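Long-range contacts in hemoglobin component VII (Tokunagayusurika akamusi, PDB 1X46), which binds heme b in a globin fold and probably carries or stores oxygen in the midge larva: residues V5-G10 with D136-N141; L14-W19 with E74-M79; V91-G96 with Y143-P148. All coordinates share one frame; numbering follows the deposited sequence.

Interaction 1 (V5-G10 with D136-N141)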
loop_
_atom_site.group_PDB
_atom_site.type_symbol
_atom_site.label_atom_id
_atom_site.label_comp_id
_atom_site.label_asym_id
_atom_site.label_seq_id
_atom_site.Cartn_x
_atom_site.Cartn_y
_atom_site.Cartn_z
ATOM N N VAL A 5 -4.314 0.744 17.078
ATOM C CA VAL A 5 -5.666 0.599 17.617
ATOM C C VAL A 5 -6.198 -0.639 16.901
ATOM O O VAL A 5 -6.400 -0.620 15.680
ATOM C CB VAL A 5 -6.547 1.880 17.334
ATOM C CG1 VAL A 5 -8.034 1.673 17.689
ATOM C CG2 VAL A 5 -5.996 3.107 18.047
ATOM N N ASP A 6 -6.392 -1.737 17.624
ATOM C CA ASP A 6 -6.865 -2.984 17.005
ATOM C C ASP A 6 -8.106 -2.776 16.140
ATOM O O ASP A 6 -9.051 -2.103 16.542
ATOM C CB ASP A 6 -7.167 -4.043 18.073
ATOM C CG ASP A 6 -5.912 -4.546 18.761
ATOM O OD1 ASP A 6 -5.061 -5.159 18.077
ATOM O OD2 ASP A 6 -5.696 -4.384 19.985
ATOM N N MET A 7 -8.087 -3.348 14.948
ATOM C CA MET A 7 -9.188 -3.165 14.015
ATOM C C MET A 7 -10.331 -4.067 14.407
ATOM O O MET A 7 -10.124 -5.160 14.921
ATOM C CB MET A 7 -8.761 -3.532 12.603
ATOM C CG MET A 7 -7.944 -2.461 11.918
ATOM S SD MET A 7 -7.389 -3.008 10.286
ATOM C CE MET A 7 -8.927 -2.839 9.384
ATOM N N GLU A 8 -11.533 -3.605 14.134
ATOM C CA GLU A 8 -12.713 -4.455 14.236
ATOM C C GLU A 8 -12.703 -5.492 13.118
ATOM O O GLU A 8 -12.172 -5.249 12.038
ATOM C CB GLU A 8 -13.977 -3.602 14.207
ATOM C CG GLU A 8 -14.226 -2.868 15.521
ATOM C CD GLU A 8 -15.162 -1.678 15.371
ATOM O OE1 GLU A 8 -16.397 -1.877 15.440
ATOM O OE2 GLU A 8 -14.668 -0.539 15.192
ATOM N N ALA A 9 -13.251 -6.668 13.383
ATOM C CA ALA A 9 -13.280 -7.776 12.425
ATOM C C ALA A 9 -13.995 -7.471 11.103
ATOM O O ALA A 9 -13.580 -7.932 10.035
ATOM C CB ALA A 9 -13.890 -9.037 13.091
ATOM N N GLY A 10 -15.082 -6.709 11.188
ATOM C CA GLY A 10 -15.819 -6.300 10.014
ATOM C C GLY A 10 -15.006 -5.383 9.114
ATOM O O GLY A 10 -15.115 -5.509 7.893
ATOM N N ASP A 136 -8.535 3.346 6.558
ATOM C CA ASP A 136 -7.874 4.359 7.389
ATOM C C ASP A 136 -7.326 3.674 8.640
ATOM O O ASP A 136 -6.202 3.959 9.051
ATOM C CB ASP A 136 -8.886 5.466 7.766
ATOM C CG ASP A 136 -9.020 6.545 6.695
ATOM O OD1 ASP A 136 -8.282 6.515 5.703
ATOM O OD2 ASP A 136 -9.811 7.493 6.784
ATOM N N SER A 137 -8.126 2.773 9.217
ATOM C CA SER A 137 -7.730 2.067 10.450
ATOM C C SER A 137 -6.558 1.131 10.188
ATOM O O SER A 137 -5.659 1.021 11.031
ATOM C CB SER A 137 -8.913 1.297 11.045
ATOM O OG SER A 137 -9.913 2.213 11.466
ATOM N N ALA A 138 -6.585 0.457 9.039
ATOM C CA ALA A 138 -5.497 -0.422 8.635
ATOM C C ALA A 138 -4.196 0.362 8.419
ATOM O O ALA A 138 -3.133 -0.003 8.919
ATOM C CB ALA A 138 -5.883 -1.174 7.377
ATOM N N PHE A 139 -4.288 1.456 7.677
ATOM C CA PHE A 139 -3.119 2.306 7.482
ATOM C C PHE A 139 -2.573 2.899 8.779
ATOM O O PHE A 139 -1.363 2.962 8.954
ATOM C CB PHE A 139 -3.386 3.405 6.442
ATOM C CG PHE A 139 -3.174 2.951 5.021
ATOM C CD1 PHE A 139 -1.886 2.759 4.543
ATOM C CD2 PHE A 139 -4.237 2.714 4.173
ATOM C CE1 PHE A 139 -1.655 2.329 3.204
ATOM C CE2 PHE A 139 -4.006 2.288 2.854
ATOM C CZ PHE A 139 -2.725 2.102 2.393
ATOM N N ASN A 140 -3.452 3.336 9.680
ATOM C CA ASN A 140 -3.032 3.835 10.988
ATOM C C ASN A 140 -2.120 2.808 11.664
ATOM O O ASN A 140 -1.039 3.154 12.162
ATOM C CB ASN A 140 -4.253 4.081 11.879
ATOM C CG ASN A 140 -3.862 4.425 13.359
ATOM O OD1 ASN A 140 -3.830 3.551 14.267
ATOM N ND2 ASN A 140 -3.553 5.674 13.581
ATOM N N ASN A 141 -2.579 1.558 11.656
ATOM C CA ASN A 141 -1.834 0.489 12.316
ATOM C C ASN A 141 -0.521 0.186 11.594
ATOM O O ASN A 141 0.518 0.037 12.230
ATOM C CB ASN A 141 -2.706 -0.741 12.477
ATOM C CG ASN A 141 -3.748 -0.562 13.563
ATOM O OD1 ASN A 141 -3.750 0.451 14.261
ATOM N ND2 ASN A 141 -4.644 -1.564 13.715
HETATM O O HOH W 1 -6.529 1.508 13.753
#

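Interaction 2 (L14-W19 with E74-M79)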
loop_
_atom_site.group_PDB
_atom_site.type_symbol
_atom_site.label_atom_id
_atom_site.label_comp_id
_atom_site.label_asym_id
_atom_site.label_seq_id
_atom_site.Cartn_x
_atom_site.Cartn_y
_atom_site.Cartn_z
ATOM N N LEU A 14 -13.702 -5.751 5.299
ATOM C CA LEU A 14 -13.932 -4.729 4.262
ATOM C C LEU A 14 -12.651 -4.465 3.479
ATOM O O LEU A 14 -12.691 -4.322 2.246
ATOM C CB LEU A 14 -14.426 -3.420 4.856
ATOM C CG LEU A 14 -15.872 -3.360 5.364
ATOM C CD1 LEU A 14 -16.120 -2.013 6.048
ATOM C CD2 LEU A 14 -16.861 -3.585 4.247
ATOM N N VAL A 15 -11.528 -4.407 4.204
ATOM C CA VAL A 15 -10.222 -4.309 3.553
ATOM C C VAL A 15 -9.926 -5.545 2.702
ATOM O O VAL A 15 -9.574 -5.410 1.548
ATOM C CB VAL A 15 -9.109 -4.078 4.587
ATOM C CG1 VAL A 15 -7.720 -4.213 3.960
ATOM C CG2 VAL A 15 -9.297 -2.706 5.296
ATOM N N LYS A 16 -10.069 -6.754 3.256
ATOM C CA LYS A 16 -9.771 -7.945 2.450
ATOM C C LYS A 16 -10.645 -8.030 1.181
ATOM O O LYS A 16 -10.132 -8.326 0.091
ATOM C CB LYS A 16 -9.948 -9.229 3.268
ATOM C CG LYS A 16 -8.937 -9.431 4.360
ATOM C CD LYS A 16 -9.179 -10.723 5.148
ATOM C CE LYS A 16 -8.059 -10.887 6.182
ATOM N NZ LYS A 16 -8.268 -12.058 7.090
ATOM N N SER A 17 -11.939 -7.734 1.314
ATOM C CA SER A 17 -12.837 -7.874 0.167
ATOM C C SER A 17 -12.647 -6.798 -0.893
ATOM O O SER A 17 -12.685 -7.095 -2.083
ATOM C CB SER A 17 -14.304 -7.983 0.581
ATOM O OG SER A 17 -14.703 -6.901 1.385
ATOM N N SER A 18 -12.414 -5.551 -0.467
ATOM C CA SER A 18 -12.173 -4.493 -1.425
ATOM C C SER A 18 -10.789 -4.639 -2.084
ATOM O O SER A 18 -10.623 -4.383 -3.274
ATOM C CB SER A 18 -12.386 -3.101 -0.778
ATOM O OG SER A 18 -11.502 -2.872 0.301
ATOM N N TRP A 19 -9.811 -5.107 -1.307
ATOM C CA TRP A 19 -8.513 -5.450 -1.868
ATOM C C TRP A 19 -8.609 -6.508 -2.961
ATOM O O TRP A 19 -7.950 -6.413 -3.997
ATOM C CB TRP A 19 -7.557 -5.886 -0.754
ATOM C CG TRP A 19 -6.216 -6.308 -1.284
ATOM C CD1 TRP A 19 -5.655 -7.565 -1.193
ATOM C CD2 TRP A 19 -5.252 -5.483 -1.957
ATOM N NE1 TRP A 19 -4.407 -7.554 -1.775
ATOM C CE2 TRP A 19 -4.135 -6.294 -2.247
ATOM C CE3 TRP A 19 -5.217 -4.133 -2.334
ATOM C CZ2 TRP A 19 -2.998 -5.798 -2.933
ATOM C CZ3 TRP A 19 -4.087 -3.642 -3.001
ATOM C CH2 TRP A 19 -3.002 -4.478 -3.301
ATOM N N GLU A 74 0.368 -10.335 1.189
ATOM C CA GLU A 74 0.741 -11.089 2.371
ATOM C C GLU A 74 0.291 -10.401 3.634
ATOM O O GLU A 74 -0.224 -11.053 4.560
ATOM C CB GLU A 74 2.237 -11.370 2.448
ATOM C CG GLU A 74 2.527 -12.364 3.568
ATOM C CD GLU A 74 3.989 -12.715 3.766
ATOM O OE1 GLU A 74 4.883 -12.085 3.159
ATOM O OE2 GLU A 74 4.220 -13.631 4.588
ATOM N N ALA A 75 0.515 -9.095 3.715
ATOM C CA ALA A 75 0.124 -8.388 4.939
ATOM C C ALA A 75 -1.381 -8.517 5.160
ATOM O O ALA A 75 -1.846 -8.773 6.277
ATOM C CB ALA A 75 0.545 -6.911 4.858
ATOM N N ILE A 76 -2.156 -8.338 4.102
ATOM C CA ILE A 76 -3.588 -8.359 4.272
ATOM C C ILE A 76 -4.030 -9.787 4.644
ATOM O O ILE A 76 -4.903 -9.948 5.504
ATOM C CB ILE A 76 -4.315 -7.718 3.042
ATOM C CG1 ILE A 76 -4.057 -6.208 3.062
ATOM C CG2 ILE A 76 -5.831 -8.002 3.077
ATOM C CD1 ILE A 76 -4.541 -5.482 1.756
ATOM N N ALA A 77 -3.381 -10.815 4.078
ATOM C CA ALA A 77 -3.653 -12.221 4.455
ATOM C C ALA A 77 -3.416 -12.522 5.931
ATOM O O ALA A 77 -4.154 -13.328 6.527
ATOM C CB ALA A 77 -2.818 -13.184 3.609
ATOM N N LEU A 78 -2.410 -11.860 6.502
ATOM C CA LEU A 78 -2.043 -12.007 7.913
ATOM C C LEU A 78 -2.955 -11.259 8.912
ATOM O O LEU A 78 -2.832 -11.458 10.133
ATOM C CB LEU A 78 -0.587 -11.613 8.138
ATOM C CG LEU A 78 0.442 -12.509 7.453
ATOM C CD1 LEU A 78 1.793 -11.851 7.548
ATOM C CD2 LEU A 78 0.478 -13.912 8.090
ATOM N N MET A 79 -3.834 -10.399 8.402
ATOM C CA MET A 79 -4.766 -9.646 9.253
ATOM C C MET A 79 -5.858 -10.541 9.816
ATOM O O MET A 79 -6.275 -11.485 9.173
ATOM C CB MET A 79 -5.435 -8.548 8.451
ATOM C CG MET A 79 -4.530 -7.425 8.152
ATOM S SD MET A 79 -5.244 -6.261 6.943
ATOM C CE MET A 79 -6.536 -5.466 7.841
#

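Interaction 3 (V91-G96 with Y143-P148). With HEM (protoporphyrin IX containing Fe), chain B.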
loop_
_atom_site.group_PDB
_atom_site.type_symbol
_atom_site.label_atom_id
_atom_site.label_comp_id
_atom_site.label_asym_id
_atom_site.label_seq_id
_atom_site.Cartn_x
_atom_site.Cartn_y
_atom_site.Cartn_z
ATOM N N VAL A 91 6.642 -8.230 8.911
ATOM C CA VAL A 91 6.548 -7.782 7.512
ATOM C C VAL A 91 6.571 -6.247 7.434
ATOM O O VAL A 91 7.331 -5.644 6.655
ATOM C CB VAL A 91 5.308 -8.335 6.827
ATOM C CG1 VAL A 91 5.044 -7.587 5.535
ATOM C CG2 VAL A 91 5.503 -9.804 6.531
ATOM N N LEU A 92 5.761 -5.605 8.270
ATOM C CA LEU A 92 5.673 -4.146 8.252
ATOM C C LEU A 92 6.984 -3.499 8.658
ATOM O O LEU A 92 7.439 -2.541 8.008
ATOM C CB LEU A 92 4.542 -3.647 9.159
ATOM C CG LEU A 92 3.134 -4.128 8.790
ATOM C CD1 LEU A 92 2.110 -3.753 9.879
ATOM C CD2 LEU A 92 2.679 -3.716 7.373
ATOM N N LYS A 93 7.615 -4.010 9.723
ATOM C CA LYS A 93 8.862 -3.423 10.205
ATOM C C LYS A 93 9.961 -3.526 9.154
ATOM O O LYS A 93 10.746 -2.565 8.947
ATOM C CB LYS A 93 9.322 -4.099 11.491
ATOM C CG LYS A 93 8.691 -3.506 12.688
ATOM C CD LYS A 93 9.101 -4.264 13.939
ATOM C CE LYS A 93 8.042 -4.089 15.010
ATOM N NZ LYS A 93 8.407 -4.873 16.228
ATOM N N GLN A 94 10.049 -4.690 8.513
ATOM C CA GLN A 94 11.055 -4.853 7.479
ATOM C C GLN A 94 10.869 -3.880 6.312
ATOM O O GLN A 94 11.836 -3.364 5.774
ATOM C CB GLN A 94 11.069 -6.283 6.960
ATOM C CG GLN A 94 12.295 -6.590 6.095
ATOM C CD GLN A 94 13.607 -6.511 6.848
ATOM O OE1 GLN A 94 13.786 -7.175 7.869
ATOM N NE2 GLN A 94 14.512 -5.654 6.378
ATOM N N GLN A 95 9.625 -3.614 5.948
ATOM C CA GLN A 95 9.363 -2.628 4.886
ATOM C C GLN A 95 9.772 -1.232 5.321
ATOM O O GLN A 95 10.324 -0.478 4.532
ATOM C CB GLN A 95 7.898 -2.649 4.424
ATOM C CG GLN A 95 7.487 -3.959 3.713
ATOM C CD GLN A 95 8.347 -4.229 2.500
ATOM O OE1 GLN A 95 8.574 -3.328 1.688
ATOM N NE2 GLN A 95 8.879 -5.443 2.394
ATOM N N GLY A 96 9.568 -0.904 6.593
ATOM C CA GLY A 96 10.018 0.377 7.113
ATOM C C GLY A 96 11.546 0.473 7.083
ATOM O O GLY A 96 12.089 1.481 6.655
ATOM N N TYR A 143 1.236 2.359 9.898
ATOM C CA TYR A 143 2.088 3.496 10.225
ATOM C C TYR A 143 2.658 3.445 11.641
ATOM O O TYR A 143 3.769 3.882 11.878
ATOM C CB TYR A 143 1.320 4.827 10.053
ATOM C CG TYR A 143 0.842 5.088 8.635
ATOM C CD1 TYR A 143 1.414 4.448 7.532
ATOM C CD2 TYR A 143 -0.217 5.976 8.407
ATOM C CE1 TYR A 143 0.961 4.706 6.263
ATOM C CE2 TYR A 143 -0.670 6.241 7.128
ATOM C CZ TYR A 143 -0.078 5.589 6.068
ATOM O OH TYR A 143 -0.507 5.815 4.762
ATOM N N SER A 144 1.886 2.891 12.571
ATOM C CA SER A 144 2.342 2.828 13.949
ATOM C C SER A 144 3.641 2.012 14.070
ATOM O O SER A 144 4.452 2.271 14.954
ATOM C CB SER A 144 1.237 2.272 14.850
ATOM O OG SER A 144 1.087 0.880 14.682
ATOM N N VAL A 145 3.822 1.065 13.158
ATOM C CA VAL A 145 4.992 0.202 13.148
ATOM C C VAL A 145 6.022 0.663 12.125
ATOM O O VAL A 145 7.218 0.566 12.361
ATOM C CB VAL A 145 4.564 -1.264 12.886
ATOM C CG1 VAL A 145 5.757 -2.150 12.610
ATOM C CG2 VAL A 145 3.760 -1.784 14.069
ATOM N N VAL A 146 5.545 1.170 10.985
ATOM C CA VAL A 146 6.454 1.595 9.914
ATOM C C VAL A 146 7.114 2.953 10.185
ATOM O O VAL A 146 8.313 3.093 9.993
ATOM C CB VAL A 146 5.738 1.585 8.537
ATOM C CG1 VAL A 146 6.538 2.308 7.425
ATOM C CG2 VAL A 146 5.424 0.175 8.126
ATOM N N PHE A 147 6.354 3.947 10.628
ATOM C CA PHE A 147 6.901 5.299 10.835
ATOM C C PHE A 147 8.120 5.358 11.770
ATOM O O PHE A 147 9.082 6.039 11.426
ATOM C CB PHE A 147 5.836 6.335 11.253
ATOM C CG PHE A 147 4.883 6.754 10.137
ATOM C CD1 PHE A 147 4.897 6.153 8.868
ATOM C CD2 PHE A 147 3.937 7.741 10.397
ATOM C CE1 PHE A 147 3.979 6.566 7.879
ATOM C CE2 PHE A 147 3.013 8.146 9.422
ATOM C CZ PHE A 147 3.046 7.552 8.166
ATOM N N PRO A 148 8.116 4.642 12.894
ATOM C CA PRO A 148 9.310 4.618 13.773
ATOM C C PRO A 148 10.554 4.040 13.118
ATOM O O PRO A 148 11.662 4.294 13.632
ATOM C CB PRO A 148 8.868 3.716 14.931
ATOM C CG PRO A 148 7.362 3.800 14.941
ATOM C CD PRO A 148 7.018 3.838 13.464
HETATM C CHA HEM B . 11.350 -0.919 -3.406
HETATM C CHB HEM B . 7.278 -2.438 -1.256
HETATM C CHC HEM B . 5.869 2.165 -0.726
HETATM C CHD HEM B . 9.910 3.704 -2.880
HETATM C C1A HEM B . 10.346 -1.714 -2.932
HETATM C C2A HEM B . 10.338 -3.160 -2.996
HETATM C C3A HEM B . 9.214 -3.555 -2.406
HETATM C C4A HEM B . 8.499 -2.417 -1.901
HETATM C CMA HEM B . 8.758 -5.020 -2.227
HETATM C CAA HEM B . 11.396 -4.041 -3.732
HETATM C CBA HEM B . 12.732 -4.262 -2.995
HETATM C CGA HEM B . 12.512 -5.069 -1.738
HETATM O O1A HEM B . 12.852 -4.583 -0.641
HETATM O O2A HEM B . 11.987 -6.215 -1.825
HETATM C C1B HEM B . 6.512 -1.342 -0.968
HETATM C C2B HEM B . 5.197 -1.329 -0.372
HETATM C C3B HEM B . 4.806 -0.043 -0.226
HETATM C C4B HEM B . 5.896 0.780 -0.714
HETATM C CMB HEM B . 4.408 -2.617 -0.009
HETATM C CAB HEM B . 3.508 0.584 0.333
HETATM C CBB HEM B . 2.531 -0.100 0.929
HETATM C C1C HEM B . 6.817 2.993 -1.258
HETATM C C2C HEM B . 6.786 4.452 -1.312
HETATM C C3C HEM B . 7.884 4.872 -1.936
HETATM C C4C HEM B . 8.682 3.706 -2.262
HETATM C CMC HEM B . 5.650 5.331 -0.731
HETATM C CAC HEM B . 8.299 6.337 -2.231
HETATM C C1D HEM B . 10.672 2.605 -3.159
HETATM C C2D HEM B . 11.963 2.664 -3.795
HETATM C C3D HEM B . 12.407 1.242 -3.947
HETATM C C4D HEM B . 11.316 0.454 -3.426
HETATM C CMD HEM B . 12.717 3.941 -4.219
HETATM C CAD HEM B . 13.739 0.764 -4.580
HETATM C CBD HEM B . 13.629 0.719 -6.100
HETATM C CGD HEM B . 14.973 0.374 -6.714
HETATM O O1D HEM B . 15.836 -0.209 -6.019
HETATM O O2D HEM B . 15.186 0.712 -7.902
HETATM N NA HEM B . 9.224 -1.297 -2.252
HETATM N NB HEM B . 6.906 -0.019 -1.190
HETATM N NC HEM B . 7.998 2.565 -1.835
HETATM N ND HEM B . 10.311 1.272 -2.923
HETATM FE FE HEM B . 8.612 0.629 -2.043
HETATM O O HOH W 2 7.654 0.689 -3.889
#

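Interaction 1 (V5-G10 with D136-N141)
Asn-141 grips the backbone of Val-5 with both ends of its carboxamide. Its OD1 accepts a nearly straight bond from Val-5 N (2.9 Å, 169° at the hydrogen), while ND2 donates to Val-5 O at 2.8 Å. Val-5 O lies in the amide plane of Asn-141, whereas ND2 stands above the plane of the Val-5 carbonyl. Two bonds to one residue's N-H and C=O fix the rotation of this buried amide and tie the N-terminal loop to the helix. A water lies 2.9 Å from both Val-5 O and Ser-137 O and bridges them.

The apolar packing is carried by Met-7. Met-7 SD lies 3.6 Å from Ala-138 CA, and the bend at chi3 (76°) folds Met-7 CE back beside Ala-138 CB; Met-7 CG rests 4.0 Å from Ser-137 CB. The other side is loose: Val-5 is exposed, and its CG1 and CG2 make no close contact with the helix, while Asp-6 turns away and its OD1 is hydrogen-bonded to Trp-4 NE1.

Met-7 also touches Ile-12 and Val-15 of helix 9-20 and Met-79 after helix 59-78, so the N-terminal segment packs beside helix 129-146.

Interaction 2 (L14-W19 with E74-M79)
Ile-76 holds CG1 anti to its carbonyl carbon (chi1 -71°), and an extended chi2 carries CD1 towards Trp-19, whose CG is anti to the backbone N. The methyl consequently sits over one face of the indole, 3.7 Å from the centroid of the five-membered ring and 15° off its normal, a CH-pi contact. Its closest ring atom is Trp-19 CG, at 3.6 Å from Ile-76 CD1. Val-15 CG1 meets the same methyl at 4.1 Å and also touches Met-79 CE at 4.2 Å, so the ring lies against one side of the methyl and Val-15 CG1 meets it from the flank.

The other methyl of Ile-76, CG2, packs on the lysine: it lies 3.7 Å from Lys-16 CG, the two side chains sliding past each other in opposite directions. Beyond CG the lysine is fully extended and carries NZ to Met-79 O, 2.9 Å away, with the donor above the carbonyl plane. Met-79 follows the last turn of its helix, and the ammonium there would complement the negative C-terminal end of the helix dipole.

The axes of helix segments 14-19 and 74-78 approach to 10.2 Å at 143°, roughly antiparallel. Trp-19 NE1 is hydrogen-bonded to Asn-73 OD1 of helix 59-78, and Trp-135 of helix 129-146 covers Val-15 and Ile-76 while its NE1 is hydrogen-bonded to Ser-18 OG, joining three helices of the globin fold.

Interaction 3 (V91-G96 with Y143-P148)
Gly-96 and Val-146 bring the two helical segments close, their CA atoms 4.7 Å apart, with no hydrogen bond between them. At Gly-96 the absence of a side chain matters, since a CB would press tightly on Val-146 O. Val-146 straddles this approach with its methyls: CG1 lies 4.0 Å from Gly-96 CA, and CG2 reaches one turn back, 3.4 Å from Leu-92 O and 4.1 Å from Leu-92 CB.

Val-145 packs on Leu-92 and the Lys-93 chain. Its CG1, anti to the backbone N (chi1 169°), touches Leu-92 CB at 4.0 Å and Lys-93 CE at 3.8 Å, the extended lysine crossing the valine at about a right angle. The modelled 3.2 Å from Lys-93 CG to Val-145 CG1 is shorter than usual and doubtful.

Heme lies beyond helix 85-100: Gln-95 OE1 comes within 3.3 Å of heme CHB, and Gln-95 O accepts a bond from ND1 of His-99, the axial ligand of the iron, whose other axial ligand is water. This is the globin F-H helix contact, with the proximal helix backed by helix 129-146. Phe-109 of helix 106-123 covers Val-146, while Val-71 of helix 59-78 touches Val-91 and Gln-95.

The middle of helix 129-146 meets the N-terminal segment in interaction 1, and its end packs on the heme-bearing helix 85-100 in interaction 3, centres about 15 Å apart. Interactions 1 and 2 share helix 9-20, lie about 11 Å apart by centres and adjoin through Met-7, Val-15 and Met-79, Met-7 SD touching Met-79 CE at 3.6 Å. Interactions 2 and 3, about 17 Å apart between centres, meet through Glu-74 and Val-91. Along the chain interaction 2 is nested within interaction 1 and precedes interaction 3, whose segments alternate with those of interaction 1. Interaction 1 holds the N-terminal segment and interaction 3 the end of helix 129-146 against the helical core, while interaction 2 joins helices 9-20 and 59-78.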